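Local coordinates for protein SusD homolog (Bacteroides thetaiotaomicron, PDB 3EHM) that probably binds host mucin O-glycans at the cell surface as a SusD-like lipoprotein of a gut symbiont's glycan-uptake system, at residues T270-G278 against G306-N314; W277-R287 against Y387-L397. All coordinates share one frame; numbering follows the deposited sequence.

Interaction 1 (T270-G278 against G306-N314)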
loop_
_atom_site.group_PDB
_atom_site.type_symbol
_atom_site.label_atom_id
_atom_site.label_comp_id
_atom_site.label_asym_id
_atom_site.label_seq_id
_atom_site.Cartn_x
_atom_site.Cartn_y
_atom_site.Cartn_z
ATOM N N THR A 270 -16.662 -1.609 -5.472
ATOM C CA THR A 270 -15.780 -0.811 -4.628
ATOM C C THR A 270 -16.357 0.555 -4.280
ATOM O O THR A 270 -16.676 1.352 -5.158
ATOM C CB THR A 270 -14.397 -0.638 -5.280
ATOM O OG1 THR A 270 -13.759 -1.918 -5.360
ATOM C CG2 THR A 270 -13.524 0.302 -4.450
ATOM N N ARG A 271 -16.472 0.814 -2.980
ATOM C CA ARG A 271 -17.027 2.063 -2.474
ATOM C C ARG A 271 -16.144 2.624 -1.355
ATOM O O ARG A 271 -15.152 2.001 -0.972
ATOM C CB ARG A 271 -18.445 1.805 -1.957
ATOM C CG ARG A 271 -19.422 1.304 -3.035
ATOM C CD ARG A 271 -19.768 2.431 -3.998
ATOM N NE ARG A 271 -20.735 2.061 -5.034
ATOM C CZ ARG A 271 -20.410 1.691 -6.272
ATOM N NH1 ARG A 271 -19.136 1.627 -6.641
ATOM N NH2 ARG A 271 -21.362 1.420 -7.157
HETATM N N MSE A 272 -16.502 3.798 -0.840
HETATM C CA MSE A 272 -15.738 4.443 0.233
HETATM C C MSE A 272 -15.783 3.628 1.528
HETATM O O MSE A 272 -16.853 3.214 1.972
HETATM C CB MSE A 272 -16.284 5.852 0.496
HETATM C CG MSE A 272 -15.534 6.628 1.577
HETATM SE SE MSE A 272 -16.334 8.368 1.918
HETATM C CE MSE A 272 -18.027 7.773 2.642
ATOM N N GLY A 273 -14.615 3.412 2.124
ATOM C CA GLY A 273 -14.522 2.644 3.356
ATOM C C GLY A 273 -14.883 3.420 4.610
ATOM O O GLY A 273 -14.705 4.635 4.670
ATOM N N ALA A 274 -15.368 2.708 5.624
ATOM C CA ALA A 274 -15.785 3.328 6.882
ATOM C C ALA A 274 -14.641 3.960 7.657
ATOM O O ALA A 274 -14.770 5.066 8.179
ATOM C CB ALA A 274 -16.493 2.303 7.756
ATOM N N THR A 275 -13.514 3.265 7.729
ATOM C CA THR A 275 -12.372 3.788 8.462
ATOM C C THR A 275 -11.882 5.131 7.925
ATOM O O THR A 275 -11.789 6.106 8.668
ATOM C CB THR A 275 -11.199 2.793 8.447
ATOM O OG1 THR A 275 -11.634 1.541 8.992
ATOM C CG2 THR A 275 -10.040 3.332 9.284
ATOM N N ILE A 276 -11.573 5.196 6.635
ATOM C CA ILE A 276 -11.084 6.450 6.093
ATOM C C ILE A 276 -12.159 7.537 6.190
ATOM O O ILE A 276 -11.849 8.701 6.421
ATOM C CB ILE A 276 -10.573 6.277 4.636
ATOM C CG1 ILE A 276 -9.791 7.526 4.220
ATOM C CG2 ILE A 276 -11.731 5.999 3.684
ATOM C CD1 ILE A 276 -9.074 7.380 2.887
ATOM N N TRP A 277 -13.423 7.160 6.035
ATOM C CA TRP A 277 -14.492 8.145 6.147
ATOM C C TRP A 277 -14.507 8.720 7.559
ATOM O O TRP A 277 -14.634 9.925 7.742
ATOM C CB TRP A 277 -15.860 7.526 5.865
ATOM C CG TRP A 277 -16.980 8.425 6.324
ATOM C CD1 TRP A 277 -17.462 9.531 5.683
ATOM C CD2 TRP A 277 -17.691 8.341 7.568
ATOM N NE1 TRP A 277 -18.427 10.143 6.454
ATOM C CE2 TRP A 277 -18.586 9.433 7.615
ATOM C CE3 TRP A 277 -17.653 7.450 8.650
ATOM C CZ2 TRP A 277 -19.441 9.658 8.701
ATOM C CZ3 TRP A 277 -18.503 7.674 9.734
ATOM C CH2 TRP A 277 -19.385 8.771 9.748
ATOM N N GLY A 278 -14.394 7.839 8.551
ATOM C CA GLY A 278 -14.406 8.268 9.939
ATOM C C GLY A 278 -13.373 9.329 10.247
ATOM O O GLY A 278 -13.668 10.317 10.931
ATOM N N GLY A 306 -25.111 12.548 0.666
ATOM C CA GLY A 306 -24.059 12.718 1.653
ATOM C C GLY A 306 -22.969 11.677 1.504
ATOM O O GLY A 306 -23.016 10.841 0.602
ATOM N N TYR A 307 -21.978 11.729 2.384
ATOM C CA TYR A 307 -20.879 10.772 2.346
ATOM C C TYR A 307 -21.262 9.527 3.138
ATOM O O TYR A 307 -21.219 9.526 4.366
ATOM C CB TYR A 307 -19.620 11.430 2.914
ATOM C CG TYR A 307 -19.114 12.540 2.024
ATOM C CD1 TYR A 307 -18.437 12.249 0.840
ATOM C CD2 TYR A 307 -19.370 13.881 2.328
ATOM C CE1 TYR A 307 -18.030 13.255 -0.021
ATOM C CE2 TYR A 307 -18.966 14.900 1.470
ATOM C CZ TYR A 307 -18.298 14.577 0.296
ATOM O OH TYR A 307 -17.903 15.567 -0.569
ATOM N N PHE A 308 -21.645 8.475 2.415
ATOM C CA PHE A 308 -22.075 7.211 3.012
ATOM C C PHE A 308 -21.051 6.101 2.781
ATOM O O PHE A 308 -20.848 5.657 1.651
ATOM C CB PHE A 308 -23.411 6.773 2.400
ATOM C CG PHE A 308 -24.466 7.848 2.393
ATOM C CD1 PHE A 308 -25.305 8.000 1.294
ATOM C CD2 PHE A 308 -24.630 8.700 3.482
ATOM C CE1 PHE A 308 -26.296 8.986 1.276
ATOM C CE2 PHE A 308 -25.619 9.690 3.476
ATOM C CZ PHE A 308 -26.451 9.832 2.369
ATOM N N PRO A 309 -20.404 5.630 3.855
ATOM C CA PRO A 309 -19.404 4.567 3.733
ATOM C C PRO A 309 -19.980 3.155 3.792
ATOM O O PRO A 309 -21.133 2.949 4.170
ATOM C CB PRO A 309 -18.483 4.844 4.910
ATOM C CG PRO A 309 -19.460 5.268 5.966
ATOM C CD PRO A 309 -20.384 6.215 5.209
ATOM N N VAL A 310 -19.156 2.189 3.401
ATOM C CA VAL A 310 -19.518 0.780 3.441
ATOM C C VAL A 310 -18.537 0.185 4.446
ATOM O O VAL A 310 -17.332 0.445 4.379
ATOM C CB VAL A 310 -19.352 0.116 2.059
ATOM C CG1 VAL A 310 -19.619 -1.380 2.154
ATOM C CG2 VAL A 310 -20.325 0.755 1.068
ATOM N N ALA A 311 -19.052 -0.595 5.387
ATOM C CA ALA A 311 -18.214 -1.173 6.428
ATOM C C ALA A 311 -17.154 -2.133 5.904
ATOM O O ALA A 311 -17.304 -2.721 4.829
ATOM C CB ALA A 311 -19.086 -1.863 7.465
ATOM N N PRO A 312 -16.054 -2.295 6.656
ATOM C CA PRO A 312 -14.980 -3.197 6.235
ATOM C C PRO A 312 -15.418 -4.648 6.337
ATOM O O PRO A 312 -16.203 -5.008 7.219
ATOM C CB PRO A 312 -13.850 -2.858 7.196
ATOM C CG PRO A 312 -14.582 -2.509 8.448
ATOM C CD PRO A 312 -15.720 -1.646 7.937
ATOM N N THR A 313 -14.915 -5.471 5.424
ATOM C CA THR A 313 -15.242 -6.891 5.395
ATOM C C THR A 313 -16.758 -7.068 5.505
ATOM O O THR A 313 -17.270 -7.714 6.421
ATOM C CB THR A 313 -14.499 -7.632 6.536
ATOM O OG1 THR A 313 -13.103 -7.296 6.480
ATOM C CG2 THR A 313 -14.634 -9.142 6.384
ATOM N N ASN A 314 -17.459 -6.473 4.542
ATOM C CA ASN A 314 -18.912 -6.507 4.452
ATOM C C ASN A 314 -19.434 -7.937 4.494
ATOM O O ASN A 314 -18.898 -8.814 3.823
ATOM C CB ASN A 314 -19.354 -5.836 3.146
ATOM C CG ASN A 314 -20.862 -5.661 3.047
ATOM O OD1 ASN A 314 -21.364 -5.146 2.050
ATOM N ND2 ASN A 314 -21.588 -6.078 4.073
#
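Val310 is held by two backbone hydrogen bonds, to Met272 and Ala274, the residues on either side of Gly273 in sequence. Val310 N donates to Met272 O at 2.9 Å (161°); the return bond, from Ala274 N to Val310 O, is weak, at 3.2 Å and 127°. Together they make a single beta bridge between Gly273 and Val310. The motif is a strand-to-helix junction: strand 270-272, which pairs antiparallel with strand 67-69, runs through Gly273, the N-cap residue, straight into helix 274-282, and the irregular segment 306-314 is laid across the joint.

Apolar packing centres on Pro309. Its CB reaches CA of Ala274 at 3.7 Å, while selenomethionine Met272, extended as far as SE and then bent at chi3 (66°), brings its CE to 3.7 Å from Pro309 CB. Further along, Ala274 CB meets Pro312 CD; Arg271 touches Val310 CG2 only through its CB, its guanidinium turning away to Lys326 O.

The aromatic contact is a CH-pi interaction, with Pro309 CD 4.2 Å from the centroid of the five-membered ring of Trp277 and almost directly above it. Tyr307 CB lies 4.0 Å from NE1 of the same indole. Replacing Trp277 with an alanine would probably leave the Pro309 ring without its aromatic platform and open a gap beside Tyr307 CB.

Interaction 2 (W277-R287 against Y387-L397)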
loop_
_atom_site.group_PDB
_atom_site.type_symbol
_atom_site.label_atom_id
_atom_site.label_comp_id
_atom_site.label_asym_id
_atom_site.label_seq_id
_atom_site.Cartn_x
_atom_site.Cartn_y
_atom_site.Cartn_z
ATOM N N TRP A 277 -13.423 7.160 6.035
ATOM C CA TRP A 277 -14.492 8.145 6.147
ATOM C C TRP A 277 -14.507 8.720 7.559
ATOM O O TRP A 277 -14.634 9.925 7.742
ATOM C CB TRP A 277 -15.860 7.526 5.865
ATOM C CG TRP A 277 -16.980 8.425 6.324
ATOM C CD1 TRP A 277 -17.462 9.531 5.683
ATOM C CD2 TRP A 277 -17.691 8.341 7.568
ATOM N NE1 TRP A 277 -18.427 10.143 6.454
ATOM C CE2 TRP A 277 -18.586 9.433 7.615
ATOM C CE3 TRP A 277 -17.653 7.450 8.650
ATOM C CZ2 TRP A 277 -19.441 9.658 8.701
ATOM C CZ3 TRP A 277 -18.503 7.674 9.734
ATOM C CH2 TRP A 277 -19.385 8.771 9.748
ATOM N N GLY A 278 -14.394 7.839 8.551
ATOM C CA GLY A 278 -14.406 8.268 9.939
ATOM C C GLY A 278 -13.373 9.329 10.247
ATOM O O GLY A 278 -13.668 10.317 10.931
ATOM N N TYR A 279 -12.152 9.128 9.756
ATOM C CA TYR A 279 -11.088 10.099 9.980
ATOM C C TYR A 279 -11.334 11.390 9.200
ATOM O O TYR A 279 -11.260 12.479 9.760
ATOM C CB TYR A 279 -9.729 9.503 9.589
ATOM C CG TYR A 279 -9.206 8.491 10.590
ATOM C CD1 TYR A 279 -8.700 8.903 11.821
ATOM C CD2 TYR A 279 -9.268 7.123 10.330
ATOM C CE1 TYR A 279 -8.272 7.982 12.773
ATOM C CE2 TYR A 279 -8.843 6.188 11.276
ATOM C CZ TYR A 279 -8.350 6.626 12.499
ATOM O OH TYR A 279 -7.958 5.710 13.459
ATOM N N LEU A 280 -11.634 11.269 7.912
ATOM C CA LEU A 280 -11.863 12.448 7.081
ATOM C C LEU A 280 -12.987 13.315 7.630
ATOM O O LEU A 280 -12.870 14.540 7.669
ATOM C CB LEU A 280 -12.173 12.031 5.640
ATOM C CG LEU A 280 -11.045 11.292 4.913
ATOM C CD1 LEU A 280 -11.519 10.843 3.534
ATOM C CD2 LEU A 280 -9.836 12.206 4.788
ATOM N N ASP A 281 -14.071 12.676 8.060
ATOM C CA ASP A 281 -15.216 13.400 8.613
ATOM C C ASP A 281 -14.883 14.056 9.954
ATOM O O ASP A 281 -15.066 15.258 10.133
ATOM C CB ASP A 281 -16.399 12.449 8.810
ATOM C CG ASP A 281 -17.636 13.162 9.333
ATOM O OD1 ASP A 281 -18.326 13.825 8.527
ATOM O OD2 ASP A 281 -17.908 13.076 10.551
ATOM N N GLY A 282 -14.397 13.256 10.898
ATOM C CA GLY A 282 -14.067 13.779 12.212
ATOM C C GLY A 282 -13.004 14.863 12.224
ATOM O O GLY A 282 -13.045 15.775 13.053
ATOM N N TYR A 283 -12.046 14.763 11.309
ATOM C CA TYR A 283 -10.963 15.734 11.225
ATOM C C TYR A 283 -11.347 16.936 10.366
ATOM O O TYR A 283 -10.536 17.846 10.180
ATOM C CB TYR A 283 -9.712 15.082 10.617
ATOM C CG TYR A 283 -9.001 14.054 11.481
ATOM C CD1 TYR A 283 -7.934 13.318 10.963
ATOM C CD2 TYR A 283 -9.355 13.845 12.818
ATOM C CE1 TYR A 283 -7.236 12.408 11.741
ATOM C CE2 TYR A 283 -8.654 12.924 13.615
ATOM C CZ TYR A 283 -7.594 12.213 13.064
ATOM O OH TYR A 283 -6.872 11.311 13.818
ATOM N N LYS A 284 -12.573 16.944 9.846
ATOM C CA LYS A 284 -13.017 18.031 8.976
ATOM C C LYS A 284 -11.962 18.191 7.877
ATOM O O LYS A 284 -11.493 19.295 7.579
ATOM C CB LYS A 284 -13.170 19.329 9.780
ATOM C CG LYS A 284 -14.267 19.262 10.843
ATOM C CD LYS A 284 -14.591 20.646 11.406
ATOM C CE LYS A 284 -15.865 20.618 12.248
ATOM N NZ LYS A 284 -16.304 21.986 12.672
ATOM N N ASP A 285 -11.606 17.055 7.280
ATOM C CA ASP A 285 -10.588 16.967 6.238
ATOM C C ASP A 285 -11.111 17.325 4.848
ATOM O O ASP A 285 -12.028 16.680 4.339
ATOM C CB ASP A 285 -10.042 15.536 6.206
ATOM C CG ASP A 285 -8.617 15.455 5.702
ATOM O OD1 ASP A 285 -8.297 16.080 4.667
ATOM O OD2 ASP A 285 -7.819 14.750 6.345
ATOM N N PRO A 286 -10.526 18.355 4.211
ATOM C CA PRO A 286 -10.964 18.757 2.871
ATOM C C PRO A 286 -10.650 17.687 1.817
ATOM O O PRO A 286 -11.089 17.780 0.670
ATOM C CB PRO A 286 -10.192 20.049 2.633
ATOM C CG PRO A 286 -8.909 19.798 3.375
ATOM C CD PRO A 286 -9.405 19.198 4.669
ATOM N N ARG A 287 -9.883 16.675 2.205
ATOM C CA ARG A 287 -9.542 15.606 1.279
ATOM C C ARG A 287 -10.715 14.655 1.083
ATOM O O ARG A 287 -10.719 13.850 0.155
ATOM C CB ARG A 287 -8.303 14.841 1.769
ATOM C CG ARG A 287 -7.006 15.606 1.529
ATOM C CD ARG A 287 -5.803 14.962 2.214
ATOM N NE ARG A 287 -5.948 14.949 3.666
ATOM C CZ ARG A 287 -4.989 14.585 4.508
ATOM N NH1 ARG A 287 -3.802 14.204 4.046
ATOM N NH2 ARG A 287 -5.212 14.609 5.812
ATOM N N TYR A 387 -6.706 22.963 9.437
ATOM C CA TYR A 387 -6.705 21.521 9.662
ATOM C C TYR A 387 -5.693 21.123 10.736
ATOM O O TYR A 387 -5.988 20.292 11.591
ATOM C CB TYR A 387 -6.391 20.786 8.354
ATOM C CG TYR A 387 -6.419 19.278 8.469
ATOM C CD1 TYR A 387 -5.255 18.553 8.718
ATOM C CD2 TYR A 387 -7.616 18.575 8.335
ATOM C CE1 TYR A 387 -5.281 17.158 8.825
ATOM C CE2 TYR A 387 -7.653 17.186 8.443
ATOM C CZ TYR A 387 -6.483 16.485 8.685
ATOM O OH TYR A 387 -6.521 15.116 8.763
ATOM N N LEU A 388 -4.509 21.731 10.691
ATOM C CA LEU A 388 -3.440 21.433 11.643
ATOM C C LEU A 388 -3.718 21.871 13.072
ATOM O O LEU A 388 -3.071 21.397 14.006
ATOM C CB LEU A 388 -2.123 22.063 11.180
ATOM C CG LEU A 388 -1.423 21.396 9.993
ATOM C CD1 LEU A 388 -0.253 22.247 9.538
ATOM C CD2 LEU A 388 -0.957 20.013 10.396
ATOM N N SER A 389 -4.661 22.786 13.255
ATOM C CA SER A 389 -4.978 23.237 14.604
ATOM C C SER A 389 -6.240 22.545 15.115
ATOM O O SER A 389 -6.730 22.846 16.201
ATOM C CB SER A 389 -5.148 24.762 14.634
ATOM O OG SER A 389 -6.190 25.185 13.773
ATOM N N GLY A 390 -6.755 21.606 14.326
ATOM C CA GLY A 390 -7.954 20.888 14.719
ATOM C C GLY A 390 -7.703 19.886 15.830
ATOM O O GLY A 390 -6.674 19.209 15.849
ATOM N N THR A 391 -8.653 19.779 16.755
ATOM C CA THR A 391 -8.526 18.861 17.878
ATOM C C THR A 391 -9.669 17.842 17.896
ATOM O O THR A 391 -9.971 17.245 18.930
ATOM C CB THR A 391 -8.523 19.629 19.214
ATOM O OG1 THR A 391 -9.783 20.288 19.387
ATOM C CG2 THR A 391 -7.410 20.675 19.224
ATOM N N GLY A 392 -10.304 17.648 16.745
ATOM C CA GLY A 392 -11.394 16.694 16.665
ATOM C C GLY A 392 -10.889 15.269 16.512
ATOM O O GLY A 392 -9.774 15.042 16.045
ATOM N N LYS A 393 -11.710 14.306 16.915
ATOM C CA LYS A 393 -11.352 12.897 16.817
ATOM C C LYS A 393 -12.155 12.242 15.701
ATOM O O LYS A 393 -13.187 12.766 15.281
ATOM C CB LYS A 393 -11.627 12.183 18.146
ATOM C CG LYS A 393 -10.537 12.366 19.206
ATOM C CD LYS A 393 -10.346 13.824 19.574
ATOM C CE LYS A 393 -9.301 14.001 20.660
ATOM N NZ LYS A 393 -9.098 15.446 20.989
ATOM N N PRO A 394 -11.692 11.088 15.196
ATOM C CA PRO A 394 -12.438 10.430 14.122
ATOM C C PRO A 394 -13.884 10.134 14.505
ATOM O O PRO A 394 -14.205 9.925 15.675
ATOM C CB PRO A 394 -11.621 9.165 13.851
ATOM C CG PRO A 394 -10.936 8.907 15.154
ATOM C CD PRO A 394 -10.521 10.289 15.588
ATOM N N THR A 395 -14.754 10.120 13.505
ATOM C CA THR A 395 -16.166 9.873 13.734
ATOM C C THR A 395 -16.485 8.390 13.730
ATOM O O THR A 395 -16.045 7.650 12.848
ATOM C CB THR A 395 -17.013 10.551 12.660
ATOM O OG1 THR A 395 -16.627 11.926 12.556
ATOM C CG2 THR A 395 -18.493 10.460 13.021
ATOM N N GLY A 396 -17.254 7.960 14.720
ATOM C CA GLY A 396 -17.622 6.564 14.793
ATOM C C GLY A 396 -18.831 6.302 13.922
ATOM O O GLY A 396 -19.507 7.228 13.477
ATOM N N LEU A 397 -19.098 5.032 13.663
ATOM C CA LEU A 397 -20.238 4.654 12.858
ATOM C C LEU A 397 -21.236 4.007 13.809
ATOM O O LEU A 397 -20.949 2.983 14.430
ATOM C CB LEU A 397 -19.795 3.671 11.768
ATOM C CG LEU A 397 -20.656 3.513 10.513
ATOM C CD1 LEU A 397 -21.055 4.879 9.973
ATOM C CD2 LEU A 397 -19.873 2.727 9.466
HETATM O O HOH W 1 -14.703 15.479 15.196
HETATM O O HOH W 2 -8.536 19.100 11.674
#
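Thr395 and Asp281 meet hydroxyl to carboxylate, where the irregular chain after helix 384-388 runs past the C-terminal end of helix 274-282. That helix ends in a Schellman motif, with Lys284 at positive phi, and the passing chain is bonded to its last turns. The hydroxyl OG1 of Thr395 donates to the anti lone pair of Asp281 OD2 at 2.6 Å. The same residue's amide adds a second bond: Thr395 N donates to Gly278 O at 2.8 Å, nearly straight (170°), and Gly282 N reaches the same oxygen from the opposite face of its plane. Glycine at 278 and 282 permits this closeness, since a CB on either would clash with the passing backbone.

One residue earlier, Pro394 lies alongside two tyrosines that point the same way as it does. Its CB sits over a face of the Tyr279 ring, 4.0 Å from the centroid, and its CD approaches CE2 of Tyr283. After Thr395, Leu397 CD1 touches CZ3 of Trp277, and Gly396 O lies at the edge of that six-membered ring.

Tyr387 reaches in from helix 384-388. With CG anti to the backbone N (chi1 -178°), its side chain crosses that of Tyr283 and brings its OH to Asp285 OD2, 2.8 Å away in a weak bond, the carboxylate and ring planes 55° apart. The phenol OH also pairs with Gln440 of helix 429-445. Arg287 holds that carboxylate side-on, NE to OD1 and NH2 to OD2, and OD1 also accepts from Arg287 N, a capping bond. A water links the two backbones, donating to Tyr283 O and Tyr387 O at 2.8 Å each.

Helix 274-282 is common to both contacts: interaction 1 is made at its N-terminal end and the strand before it, interaction 2 along its later turns and beyond its C-terminus. Their centres lie about 14 Å apart, on the same side of the chain's centre. Trp277 belongs to both, its five-membered ring facing Pro309 in interaction 1 and its six-membered ring meeting Thr395, Gly396 and Leu397 in interaction 2. The contacts also touch directly, Ala274 CB packing 3.8 Å from Leu397 CD2. Residues 306-314 and 387-397, more than 70 residues apart in sequence, are thus both packed against one short helix.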